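Local coordinates for protein topoisomerase IV subunit A (Escherichia coli, PDB 1ZVT) that forms the C-terminal, DNA-binding beta-pinwheel domain of a type II DNA topoisomerase and probably helps choose which DNA the enzyme decatenates or relaxes, at residues 148-151 against 155-158; 174-179 against 188-193; 200-205 against 216-221; 113-118 against 123-128; 6-11 against 47-52. All blocks are in the same frame, centred on the assembly; numbering follows the deposited sequence.

Contact 1. Residues 148-151 against 155-158; sequences LAIT and RMLM
Ala149 and Leu157 form the hydrogen-bonded pair at the tight centre of this contact. Ala149 N gives a nearly straight bond (175°) to Leu157 O at 2.9 Å. Leu157 N answers to Ala149 O at 3.0 Å. On one face Leu148, Ile150, Met156 and Met158 pack through apolar side chains. Ile150 and Met156 run side by side, with Ile150 CG1 4.0 Å from Met156 CG. The Met156 chain bends at its last torsion (chi3 48°), and its CE meets Leu148 CD1 at 3.8 Å. Leu218 and Leu235 add to the cover over Met156. The other end is looser and wetter. Thr151 N still binds Arg155 O, at 2.8 Å. In return Arg155 N binds the Thr151 hydroxyl, OG1, at 2.9 Å. A side-chain oxygen thus does the work of a carbonyl where the strands end. One water joins Thr151 OG1 (2.6 Å) to Arg155 NH1 and lies in the guanidinium plane, at its edge. The extended, partly exposed Arg155 chain runs out past the end of the hairpin. The pair is an antiparallel beta hairpin, the central two strands of one four-stranded blade of the beta-pinwheel.

Contact 2. Residues 174-179 against 188-193; sequences KIINIP and DGLAQL
Ile178 lays its CD1 methyl against the backbone between Gly189 and Leu190. That methyl is 3.4 Å from Gly189 C and 3.5 Å from Leu190 N, so it packs on a peptide group as much as on a side chain. CG2, the second branch of Ile178, meets Asp188 CB at 3.8 Å, and the two side chains cross at about a right angle. The carboxylate is held elsewhere. Asp188 OD1 accepts a bond from Ala153 N and a weak one (147°) from Gly189 N. Ile176 meets Leu190 obliquely through CG2, which sits between the backbone N and the carbonyl carbon (chi1 of CG1 -179°). Its distance to Leu190 CD1 is 4.2 Å. Ile175 CD1 reaches Leu193 CD2 at 4.3 Å. The touching parts, CA 175 to 178 and CA 188 to 193, point 163° apart, but 174-179 is no strand. It covers Asp188, Gly189 and the start of strand 190-196 by packing, without hydrogen bonds. Leu99 and Ala101 of strand 97-101 extend this core. Strand 190-196 carries a classic beta bulge at Ala191 and Gln192, opposite Ile150. The loop after strand 173-174, outer strand of one beta-pinwheel blade, thus packs on the outer strand of the next.

Contact 3. Residues 200-205 against 216-221; sequences STLTIH and EELQKV
Leu218 overlaps Leu202 and the carbonyl of Ser200 with a single methyl, CD1. It lies 3.5 Å from Ser200 O and 4.1 Å from Leu202 CD1. The two leucine side chains cross at about a right angle, so they meet methyl to methyl and do not lie along each other. CG of Leu218 stands anti to the carbonyl carbon (chi1 -64°), which sets CD1 against the strand. The side chain of Leu202 leaves its strand beside the helix, not at it. Its two torsions, chi1 -88° and chi2 85°, are each some 25-28° from a staggered value, and together they bring CD1 round to Leu218. The Ser200 carbonyl receives no hydrogen bond from residues 216-221; it meets only hydrocarbon there. The Ser200 hydroxyl is used elsewhere, on Pro197 O. All three touching residues are buried, but the contact is small, about 106 Å² in all.

Lys220 N bonds to Glu217 O at 3.0 Å, and Val221 N bonds to Leu218 O at 3.1 Å. The Leu218 carbonyl also takes a bond from the Thr222 hydroxyl. Glu217 reaches back to Arg214, just before the helix, in a salt bridge.

The contact packs helix 215-219 on strand 201-206. That strand is the middle one of its sheet, between 209-213 and 240-244, and the short helix follows strand 209-213. Leu218 also packs on Met156 and Met158, so this one side chain touches both strand 201-206 and strand 155-160 of the neighbouring blade.

Contact 4. Residues 113-118 against 123-128; sequences NDLVAR and KALITL
Lys123 has the most surface buried here, followed by Leu125 and Asp114. Lys123 reaches across to residues 113-118 with its chain extended beyond CG. CG stands anti to the backbone N (chi1 155°), and the chain runs back alongside residues 114-117. Lys123 CB rests on Ala117 CB at 3.7 Å. Farther out, Lys123 CD and CE pass 3.4 Å from Asp114 O, near the carbonyl plane. At the end, Lys123 NZ gives a bond of 2.7 Å to Asp114 O. The nitrogen lies in the carbonyl plane on a lone pair, with a C=O...N angle of 139°. A second acceptor, Ser168 O, holds the same ammonium group.

Asp114 takes part through its backbone and not its acid. Asp114 OD1 stays 4.7 Å from Lys123 NZ, too far for a salt bridge. Its OD2 accepts a bond from Thr111 N, which ties the residue back to the end of strand 106-111.

Leu125 supplies the apolar half. Its CD2 comes 3.6 Å from Leu115 CG and 3.8 Å from Leu115 CD1, and the two side chains cross at a slant. Leu115 sets out away from Leu125, and its torsions bring the branches round to meet it. Behind it lie Val48 and Val50 of strand 47-51. Strand 123-124 is the outer strand of that sheet, so the chain returns from strand 106-111 to complete the preceding beta-pinwheel blade.

The chemistry is split. A buried leucine pair lies beside a lysine that bonds to two backbone carbonyls. Those carbonyls would partly offset the positive charge, and the nearby acid could add a longer-range pull.

Contact 5. Residues 6-11 against 47-52; sequences IVLSQM and VVFVDS
Phe49 carries the one flat group of this contact, and Leu8 approaches its ring obliquely. Leu8 CD1 is 4.5 Å from Phe49 CE2, near the limit of contact. Within its own strand the ring also meets Val47: Val47 CG1 lies 4.0 Å from Phe49 CE1. These two methyls lie on opposite sides of the ring plane. Val14 also touches Phe49. The ring is therefore set among apolar side chains, and nothing here stacks on it. CG of Phe49 is anti to the carbonyl carbon (chi1 -61°). This torsion places CE2 beside Leu8.

Ile6 and Val47 make the closer pair. The touching branch of Ile6 is CG1, which sits over the fork of Val47. Ile6 CG1 is 4.0 Å from Val47 CB, 4.1 Å from Val47 CG2 and 4.2 Å from Val47 CG1. It thus faces all three carbons almost evenly, though the two side chains meet at a slant.

The backbones do not pair. The nearest CA atoms are 7.7 Å apart for Ile6 and Val47 and 9.9 Å apart for Leu8 and Phe49. Strand 3-9 belongs to one four-stranded sheet and strand 47-51 to the next. Met89 of strand 86-90 touches Leu8, Val47 and Phe49.

No hydrogen bond or charge crosses between the segments. The adjoining blades are held together here by buried hydrocarbon and one aromatic ring, so the attraction rests on dispersion and exclusion of water.

In the fold
Contacts 1, 2, 3 and 5 are made mostly of buried residues. Contact 4 mixes buried leucines with partly exposed Asp114 and Lys123. Contact 1 alone pairs strands of one blade, through backbone bonds. Contact 2 adjoins it: strands 146-151 and 190-196 are sheet neighbours, and Ile150 probably bonds with Ala191 and Gln192. Contact 3 touches contact 1 too, where Leu148 CD2 meets Leu202 CD2 at 3.5 Å. Contacts 4 and 5 meet at the second blade, where Val116 CG2 packs on Val48 CG2. Contacts 3 and 5 lie across the chain's centre, about 32 Å between centres. Contacts 2, 3 and 5 are bridged by apolar packing without hydrogen bonds; contact 4 adds a lysine bond.

Contact 1. Residues 148-151 against 155-158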
# COMPACT_ATOMS: atom_id res chain seq x y z
N LEU A 148 -9.94 8.42 -2.03
CA LEU A 148 -9.53 9.63 -2.74
C LEU A 148 -8.39 9.24 -3.65
O LEU A 148 -7.38 8.66 -3.19
CB LEU A 148 -9.11 10.73 -1.76
CG LEU A 148 -8.59 12.01 -2.42
CD1 LEU A 148 -9.65 12.72 -3.27
CD2 LEU A 148 -8.02 12.96 -1.40
N ALA A 149 -8.58 9.48 -4.94
CA ALA A 149 -7.56 9.14 -5.93
C ALA A 149 -7.07 10.41 -6.57
O ALA A 149 -7.87 11.31 -6.88
CB ALA A 149 -8.19 8.23 -7.04
N ILE A 150 -5.76 10.49 -6.80
CA ILE A 150 -5.15 11.63 -7.48
C ILE A 150 -4.27 11.08 -8.59
O ILE A 150 -3.43 10.22 -8.32
CB ILE A 150 -4.25 12.49 -6.53
CG1 ILE A 150 -5.07 12.91 -5.29
CG2 ILE A 150 -3.67 13.70 -7.30
CD1 ILE A 150 -4.20 13.67 -4.25
N THR A 151 -4.46 11.54 -9.82
CA THR A 151 -3.65 11.03 -10.94
C THR A 151 -2.37 11.83 -11.18
O THR A 151 -2.23 12.98 -10.71
CB THR A 151 -4.45 11.02 -12.27
OG1 THR A 151 -4.66 12.36 -12.73
CG2 THR A 151 -5.80 10.34 -12.08
N ARG A 155 -5.64 14.94 -11.77
CA ARG A 155 -7.08 14.84 -11.57
C ARG A 155 -7.38 14.17 -10.24
O ARG A 155 -6.66 13.28 -9.82
CB ARG A 155 -7.76 14.06 -12.71
CG ARG A 155 -7.68 14.80 -14.04
CD ARG A 155 -8.44 14.12 -15.15
NE ARG A 155 -8.45 15.07 -16.26
CZ ARG A 155 -7.46 15.20 -17.13
NH1 ARG A 155 -6.39 14.41 -17.06
NH2 ARG A 155 -7.53 16.13 -18.07
N MET A 156 -8.46 14.62 -9.60
CA MET A 156 -8.87 14.10 -8.29
C MET A 156 -10.30 13.56 -8.35
O MET A 156 -11.19 14.16 -8.96
CB MET A 156 -8.79 15.19 -7.20
CG MET A 156 -7.40 15.74 -6.99
SD MET A 156 -7.37 16.95 -5.65
CE MET A 156 -8.27 16.13 -4.39
N LEU A 157 -10.50 12.41 -7.72
CA LEU A 157 -11.85 11.84 -7.62
C LEU A 157 -12.03 11.27 -6.24
O LEU A 157 -11.15 10.58 -5.74
CB LEU A 157 -12.03 10.70 -8.64
CG LEU A 157 -13.41 10.02 -8.69
CD1 LEU A 157 -14.49 10.96 -9.19
CD2 LEU A 157 -13.39 8.77 -9.56
N MET A 158 -13.19 11.53 -5.63
CA MET A 158 -13.49 10.97 -4.29
C MET A 158 -14.85 10.27 -4.34
O MET A 158 -15.81 10.81 -4.90
CB MET A 158 -13.53 12.06 -3.21
CG MET A 158 -13.65 11.49 -1.80
SD MET A 158 -13.35 12.77 -0.56
CE MET A 158 -14.88 13.67 -0.55
O HOH W 1 -5.75 12.04 -15.10

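Contact 2. Residues 174-179 against 188-193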
# COMPACT_ATOMS: atom_id res chain seq x y z
N LYS A 174 -12.41 -0.64 -12.17
CA LYS A 174 -11.93 0.72 -12.34
C LYS A 174 -12.26 1.59 -11.12
O LYS A 174 -13.42 1.68 -10.68
CB LYS A 174 -12.53 1.34 -13.61
CG LYS A 174 -11.87 2.65 -14.01
CD LYS A 174 -12.41 3.16 -15.36
CE LYS A 174 -11.96 2.26 -16.50
NZ LYS A 174 -12.62 2.66 -17.80
N ILE A 175 -11.22 2.24 -10.60
CA ILE A 175 -11.33 3.25 -9.54
C ILE A 175 -11.50 4.63 -10.19
O ILE A 175 -12.43 5.36 -9.88
CB ILE A 175 -10.06 3.22 -8.65
CG1 ILE A 175 -10.05 1.92 -7.85
CG2 ILE A 175 -9.97 4.46 -7.74
CD1 ILE A 175 -8.70 1.61 -7.18
N ILE A 176 -10.58 4.96 -11.09
CA ILE A 176 -10.58 6.24 -11.78
C ILE A 176 -10.18 5.98 -13.23
O ILE A 176 -9.35 5.11 -13.50
CB ILE A 176 -9.62 7.23 -11.05
CG1 ILE A 176 -9.61 8.61 -11.73
CG2 ILE A 176 -8.19 6.67 -10.99
CD1 ILE A 176 -8.98 9.72 -10.89
N ASN A 177 -10.79 6.69 -14.17
CA ASN A 177 -10.51 6.41 -15.58
C ASN A 177 -9.20 7.01 -16.04
O ASN A 177 -9.04 8.22 -16.05
CB ASN A 177 -11.62 6.91 -16.49
CG ASN A 177 -11.42 6.45 -17.93
OD1 ASN A 177 -11.28 7.27 -18.84
ND2 ASN A 177 -11.39 5.15 -18.12
N ILE A 178 -8.26 6.14 -16.37
CA ILE A 178 -7.00 6.53 -16.99
C ILE A 178 -6.90 5.67 -18.26
O ILE A 178 -6.93 4.44 -18.18
CB ILE A 178 -5.82 6.27 -16.06
CG1 ILE A 178 -6.06 6.99 -14.71
CG2 ILE A 178 -4.49 6.73 -16.70
CD1 ILE A 178 -5.05 6.70 -13.66
N PRO A 179 -6.84 6.31 -19.43
CA PRO A 179 -6.78 5.56 -20.69
C PRO A 179 -5.63 4.55 -20.64
O PRO A 179 -4.51 4.90 -20.25
CB PRO A 179 -6.53 6.64 -21.74
CG PRO A 179 -7.11 7.90 -21.13
CD PRO A 179 -6.86 7.77 -19.64
N ASP A 188 0.31 8.83 -17.86
CA ASP A 188 -0.60 9.15 -16.79
C ASP A 188 -0.70 7.91 -15.92
O ASP A 188 -0.18 6.86 -16.27
CB ASP A 188 -1.98 9.54 -17.31
CG ASP A 188 -2.81 10.34 -16.31
OD1 ASP A 188 -2.36 10.57 -15.14
OD2 ASP A 188 -3.90 10.78 -16.71
N GLY A 189 -1.37 8.03 -14.78
CA GLY A 189 -1.41 6.90 -13.86
C GLY A 189 -1.95 7.39 -12.53
O GLY A 189 -2.13 8.60 -12.33
N LEU A 190 -2.25 6.44 -11.64
CA LEU A 190 -2.75 6.79 -10.32
C LEU A 190 -1.51 7.09 -9.45
O LEU A 190 -0.68 6.19 -9.22
CB LEU A 190 -3.63 5.64 -9.81
CG LEU A 190 -4.21 5.67 -8.41
CD1 LEU A 190 -5.08 6.93 -8.23
CD2 LEU A 190 -5.00 4.38 -8.15
N ALA A 191 -1.36 8.36 -9.03
CA ALA A 191 -0.21 8.86 -8.26
C ALA A 191 -0.35 8.68 -6.77
O ALA A 191 0.64 8.37 -6.10
CB ALA A 191 -0.01 10.35 -8.53
N GLN A 192 -1.55 8.94 -6.25
CA GLN A 192 -1.80 8.80 -4.81
C GLN A 192 -3.16 8.18 -4.63
O GLN A 192 -4.08 8.46 -5.41
CB GLN A 192 -1.86 10.17 -4.14
CG GLN A 192 -0.61 11.06 -4.35
CD GLN A 192 0.49 10.85 -3.35
OE1 GLN A 192 1.62 11.25 -3.60
NE2 GLN A 192 0.17 10.26 -2.21
N LEU A 193 -3.31 7.36 -3.60
CA LEU A 193 -4.60 6.75 -3.31
C LEU A 193 -4.77 6.62 -1.82
O LEU A 193 -3.96 5.92 -1.15
CB LEU A 193 -4.64 5.33 -3.93
CG LEU A 193 -5.93 4.50 -3.81
CD1 LEU A 193 -7.11 5.21 -4.49
CD2 LEU A 193 -5.75 3.12 -4.44

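Contact 3. Residues 200-205 against 216-221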
# COMPACT_ATOMS: atom_id res chain seq x y z
N SER A 200 -11.95 14.78 6.71
CA SER A 200 -10.52 15.03 6.55
C SER A 200 -10.19 16.30 5.76
O SER A 200 -10.97 16.76 4.90
CB SER A 200 -9.85 13.84 5.86
OG SER A 200 -10.08 12.65 6.59
N THR A 201 -9.00 16.85 6.04
CA THR A 201 -8.42 17.95 5.29
C THR A 201 -7.10 17.45 4.74
O THR A 201 -6.39 16.73 5.43
CB THR A 201 -8.17 19.19 6.19
OG1 THR A 201 -9.43 19.68 6.67
CG2 THR A 201 -7.43 20.29 5.46
N LEU A 202 -6.82 17.78 3.47
CA LEU A 202 -5.55 17.48 2.80
C LEU A 202 -4.85 18.78 2.44
O LEU A 202 -5.46 19.69 1.85
CB LEU A 202 -5.79 16.69 1.51
CG LEU A 202 -5.84 15.17 1.68
CD1 LEU A 202 -7.22 14.71 2.08
CD2 LEU A 202 -5.45 14.53 0.38
N THR A 203 -3.57 18.86 2.77
CA THR A 203 -2.76 19.98 2.34
C THR A 203 -1.71 19.38 1.43
O THR A 203 -1.01 18.48 1.83
CB THR A 203 -2.11 20.68 3.54
OG1 THR A 203 -3.13 21.18 4.42
CG2 THR A 203 -1.24 21.83 3.08
N ILE A 204 -1.64 19.89 0.21
CA ILE A 204 -0.79 19.29 -0.82
C ILE A 204 0.20 20.34 -1.29
O ILE A 204 -0.21 21.47 -1.61
CB ILE A 204 -1.66 18.77 -2.02
CG1 ILE A 204 -2.70 17.76 -1.54
CG2 ILE A 204 -0.79 18.18 -3.14
CD1 ILE A 204 -3.67 17.28 -2.62
N HIS A 205 1.49 19.99 -1.35
CA HIS A 205 2.49 20.92 -1.82
C HIS A 205 3.17 20.41 -3.07
O HIS A 205 3.37 19.21 -3.21
CB HIS A 205 3.58 21.14 -0.78
CG HIS A 205 3.06 21.47 0.58
ND1 HIS A 205 3.38 22.64 1.23
CD2 HIS A 205 2.26 20.78 1.42
CE1 HIS A 205 2.81 22.65 2.41
NE2 HIS A 205 2.13 21.53 2.56
N GLU A 216 -15.16 20.84 2.56
CA GLU A 216 -15.87 21.68 1.58
C GLU A 216 -15.29 21.55 0.18
O GLU A 216 -16.03 21.32 -0.78
CB GLU A 216 -15.95 23.15 2.04
CG GLU A 216 -16.85 23.38 3.27
CD GLU A 216 -16.13 23.20 4.62
OE1 GLU A 216 -15.03 22.61 4.70
OE2 GLU A 216 -16.70 23.66 5.63
N GLU A 217 -13.97 21.67 0.06
CA GLU A 217 -13.31 21.52 -1.24
C GLU A 217 -13.38 20.08 -1.76
O GLU A 217 -13.56 19.84 -2.95
CB GLU A 217 -11.85 22.00 -1.17
CG GLU A 217 -11.67 23.52 -1.03
CD GLU A 217 -11.88 24.04 0.38
OE1 GLU A 217 -11.82 23.24 1.34
OE2 GLU A 217 -12.12 25.26 0.56
N LEU A 218 -13.24 19.10 -0.87
CA LEU A 218 -13.26 17.70 -1.32
C LEU A 218 -14.64 17.27 -1.82
O LEU A 218 -14.74 16.40 -2.68
CB LEU A 218 -12.73 16.75 -0.24
CG LEU A 218 -11.26 16.97 0.14
CD1 LEU A 218 -10.92 16.28 1.46
CD2 LEU A 218 -10.31 16.53 -0.98
N GLN A 219 -15.71 17.89 -1.31
CA GLN A 219 -17.06 17.64 -1.85
C GLN A 219 -17.10 17.94 -3.36
O GLN A 219 -17.81 17.27 -4.11
CB GLN A 219 -18.13 18.47 -1.11
CG GLN A 219 -18.18 18.19 0.40
CD GLN A 219 -19.42 18.74 1.11
OE1 GLN A 219 -19.84 19.89 0.89
NE2 GLN A 219 -19.99 17.92 1.99
N LYS A 220 -16.30 18.92 -3.78
CA LYS A 220 -16.25 19.37 -5.17
C LYS A 220 -15.58 18.38 -6.13
O LYS A 220 -15.76 18.48 -7.34
CB LYS A 220 -15.52 20.73 -5.29
CG LYS A 220 -16.05 21.85 -4.39
CD LYS A 220 -17.22 22.59 -5.00
CE LYS A 220 -17.83 23.59 -4.02
NZ LYS A 220 -19.09 24.17 -4.58
N VAL A 221 -14.77 17.47 -5.60
CA VAL A 221 -14.16 16.44 -6.45
C VAL A 221 -14.82 15.08 -6.24
O VAL A 221 -14.34 14.08 -6.74
CB VAL A 221 -12.58 16.32 -6.27
CG1 VAL A 221 -11.89 17.67 -6.53
CG2 VAL A 221 -12.21 15.76 -4.90

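Contact 4. Residues 113-118 against 123-128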
# COMPACT_ATOMS: atom_id res chain seq x y z
N ASN A 113 -6.80 -11.86 5.16
CA ASN A 113 -6.78 -13.29 4.89
C ASN A 113 -6.52 -13.61 3.41
O ASN A 113 -5.83 -14.59 3.11
CB ASN A 113 -8.06 -13.98 5.36
CG ASN A 113 -7.93 -15.47 5.34
OD1 ASN A 113 -8.68 -16.16 4.64
ND2 ASN A 113 -6.94 -15.99 6.04
N ASP A 114 -7.04 -12.78 2.51
CA ASP A 114 -6.86 -12.97 1.07
C ASP A 114 -5.42 -12.83 0.64
O ASP A 114 -5.05 -13.34 -0.40
CB ASP A 114 -7.69 -11.98 0.28
CG ASP A 114 -9.18 -12.24 0.43
OD1 ASP A 114 -9.57 -13.43 0.41
OD2 ASP A 114 -9.94 -11.27 0.56
N LEU A 115 -4.61 -12.15 1.45
CA LEU A 115 -3.18 -12.00 1.15
C LEU A 115 -2.34 -13.17 1.68
O LEU A 115 -1.19 -13.32 1.29
CB LEU A 115 -2.65 -10.70 1.74
CG LEU A 115 -2.88 -9.43 0.93
CD1 LEU A 115 -4.33 -9.11 0.86
CD2 LEU A 115 -2.16 -8.28 1.60
N VAL A 116 -2.92 -13.98 2.57
CA VAL A 116 -2.10 -14.98 3.28
C VAL A 116 -1.85 -16.19 2.38
O VAL A 116 -2.77 -16.97 2.10
CB VAL A 116 -2.75 -15.37 4.60
CG1 VAL A 116 -2.00 -16.54 5.29
CG2 VAL A 116 -2.82 -14.16 5.52
N ALA A 117 -0.62 -16.30 1.90
CA ALA A 117 -0.22 -17.41 1.03
C ALA A 117 1.07 -17.98 1.60
O ALA A 117 2.11 -17.33 1.51
CB ALA A 117 -0.02 -16.95 -0.37
N ARG A 118 0.98 -19.16 2.21
CA ARG A 118 2.10 -19.70 2.98
C ARG A 118 3.11 -20.47 2.12
O ARG A 118 4.18 -20.85 2.62
CB ARG A 118 1.57 -20.52 4.17
CG ARG A 118 0.68 -19.68 5.09
CD ARG A 118 -0.03 -20.48 6.16
NE ARG A 118 -0.87 -19.65 7.04
CZ ARG A 118 -0.41 -18.94 8.07
NH1 ARG A 118 0.88 -18.94 8.36
NH2 ARG A 118 -1.24 -18.22 8.81
N LYS A 123 1.08 -15.90 -3.77
CA LYS A 123 -0.16 -15.84 -4.55
C LYS A 123 -0.17 -14.65 -5.49
O LYS A 123 0.27 -13.56 -5.12
CB LYS A 123 -1.36 -15.76 -3.58
CG LYS A 123 -2.61 -15.13 -4.12
CD LYS A 123 -3.71 -15.08 -3.06
CE LYS A 123 -4.95 -14.38 -3.62
NZ LYS A 123 -6.10 -14.38 -2.66
N ALA A 124 -0.68 -14.85 -6.72
CA ALA A 124 -0.94 -13.72 -7.61
C ALA A 124 -2.14 -12.98 -7.06
O ALA A 124 -3.26 -13.50 -7.10
CB ALA A 124 -1.22 -14.24 -9.04
N LEU A 125 -1.92 -11.81 -6.47
CA LEU A 125 -3.02 -11.14 -5.76
C LEU A 125 -3.63 -10.05 -6.61
O LEU A 125 -4.85 -9.98 -6.75
CB LEU A 125 -2.54 -10.56 -4.43
CG LEU A 125 -3.44 -9.55 -3.71
CD1 LEU A 125 -4.68 -10.22 -3.15
CD2 LEU A 125 -2.62 -8.87 -2.58
N ILE A 126 -2.79 -9.18 -7.15
CA ILE A 126 -3.28 -8.14 -8.06
C ILE A 126 -2.58 -8.22 -9.41
O ILE A 126 -1.34 -8.33 -9.49
CB ILE A 126 -3.25 -6.72 -7.44
CG1 ILE A 126 -3.78 -5.67 -8.44
CG2 ILE A 126 -1.86 -6.37 -6.92
CD1 ILE A 126 -4.29 -4.44 -7.75
N THR A 127 -3.38 -8.26 -10.46
CA THR A 127 -2.85 -8.36 -11.79
C THR A 127 -2.53 -6.96 -12.31
O THR A 127 -3.38 -6.08 -12.31
CB THR A 127 -3.87 -9.05 -12.70
OG1 THR A 127 -4.22 -10.29 -12.10
CG2 THR A 127 -3.30 -9.28 -14.08
N LEU A 128 -1.28 -6.77 -12.73
CA LEU A 128 -0.84 -5.47 -13.22
C LEU A 128 -0.89 -5.42 -14.74
O LEU A 128 -0.29 -6.29 -15.42
CB LEU A 128 0.59 -5.19 -12.79
CG LEU A 128 0.85 -5.20 -11.29
CD1 LEU A 128 2.33 -4.99 -11.05
CD2 LEU A 128 0.03 -4.10 -10.61

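Contact 5. Residues 6-11 against 47-52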
# COMPACT_ATOMS: atom_id res chain seq x y z
N ILE A 6 7.82 -7.01 13.51
CA ILE A 6 8.60 -7.48 12.37
C ILE A 6 9.24 -6.26 11.71
O ILE A 6 8.57 -5.26 11.46
CB ILE A 6 7.72 -8.22 11.33
CG1 ILE A 6 6.76 -9.23 11.99
CG2 ILE A 6 8.63 -8.84 10.26
CD1 ILE A 6 7.45 -10.27 12.90
N VAL A 7 10.54 -6.35 11.46
CA VAL A 7 11.32 -5.23 10.92
C VAL A 7 11.90 -5.61 9.57
O VAL A 7 12.55 -6.65 9.44
CB VAL A 7 12.47 -4.86 11.89
CG1 VAL A 7 13.31 -3.65 11.33
CG2 VAL A 7 11.91 -4.56 13.30
N LEU A 8 11.63 -4.75 8.58
CA LEU A 8 12.07 -4.93 7.20
C LEU A 8 13.12 -3.89 6.88
O LEU A 8 12.96 -2.70 7.20
CB LEU A 8 10.87 -4.72 6.26
CG LEU A 8 11.14 -4.74 4.76
CD1 LEU A 8 11.63 -6.14 4.31
CD2 LEU A 8 9.87 -4.30 3.98
N SER A 9 14.20 -4.33 6.25
CA SER A 9 15.27 -3.41 5.89
C SER A 9 15.21 -3.04 4.41
O SER A 9 14.50 -3.68 3.61
CB SER A 9 16.63 -4.01 6.23
OG SER A 9 16.98 -5.01 5.28
N GLN A 10 15.98 -2.01 4.04
CA GLN A 10 16.02 -1.51 2.65
C GLN A 10 16.42 -2.61 1.67
O GLN A 10 15.90 -2.68 0.55
CB GLN A 10 17.00 -0.35 2.55
CG GLN A 10 16.52 0.94 3.20
CD GLN A 10 15.22 1.46 2.60
OE1 GLN A 10 14.93 1.25 1.41
NE2 GLN A 10 14.41 2.11 3.43
N MET A 11 17.33 -3.47 2.12
CA MET A 11 17.84 -4.58 1.28
C MET A 11 16.96 -5.83 1.32
O MET A 11 17.30 -6.84 0.68
CB MET A 11 19.25 -4.94 1.71
CG MET A 11 20.29 -3.83 1.49
SD MET A 11 20.41 -3.39 -0.24
CE MET A 11 19.56 -1.81 -0.31
N VAL A 47 2.83 -12.64 9.16
CA VAL A 47 3.21 -11.38 8.53
C VAL A 47 3.20 -11.56 7.02
O VAL A 47 3.59 -12.60 6.51
CB VAL A 47 4.58 -10.82 9.04
CG1 VAL A 47 5.73 -11.84 8.93
CG2 VAL A 47 4.91 -9.47 8.34
N VAL A 48 2.66 -10.56 6.32
CA VAL A 48 2.45 -10.65 4.87
C VAL A 48 3.33 -9.62 4.17
O VAL A 48 3.53 -8.52 4.69
CB VAL A 48 0.97 -10.43 4.54
CG1 VAL A 48 0.77 -9.99 3.11
CG2 VAL A 48 0.17 -11.71 4.83
N PHE A 49 3.86 -10.00 3.00
CA PHE A 49 4.67 -9.16 2.14
C PHE A 49 4.01 -9.10 0.78
O PHE A 49 3.47 -10.10 0.28
CB PHE A 49 6.10 -9.73 2.02
CG PHE A 49 6.80 -9.81 3.34
CD1 PHE A 49 6.74 -10.97 4.10
CD2 PHE A 49 7.47 -8.70 3.84
CE1 PHE A 49 7.35 -11.04 5.37
CE2 PHE A 49 8.08 -8.75 5.12
CZ PHE A 49 8.02 -9.93 5.86
N VAL A 50 4.04 -7.92 0.17
CA VAL A 50 3.58 -7.79 -1.21
C VAL A 50 4.77 -7.36 -2.09
O VAL A 50 5.46 -6.38 -1.75
CB VAL A 50 2.43 -6.78 -1.31
CG1 VAL A 50 1.97 -6.70 -2.76
CG2 VAL A 50 1.24 -7.21 -0.42
N ASP A 51 5.00 -8.08 -3.18
CA ASP A 51 6.12 -7.71 -4.09
C ASP A 51 5.71 -6.77 -5.20
O ASP A 51 4.52 -6.45 -5.37
CB ASP A 51 6.91 -8.96 -4.59
CG ASP A 51 6.21 -9.72 -5.73
OD1 ASP A 51 5.31 -9.18 -6.40
OD2 ASP A 51 6.60 -10.88 -5.96
N SER A 52 6.72 -6.30 -5.95
CA SER A 52 6.52 -5.29 -6.99
C SER A 52 5.69 -5.78 -8.19
O SER A 52 5.29 -4.96 -9.03
CB SER A 52 7.88 -4.79 -7.47
OG SER A 52 8.67 -5.87 -7.86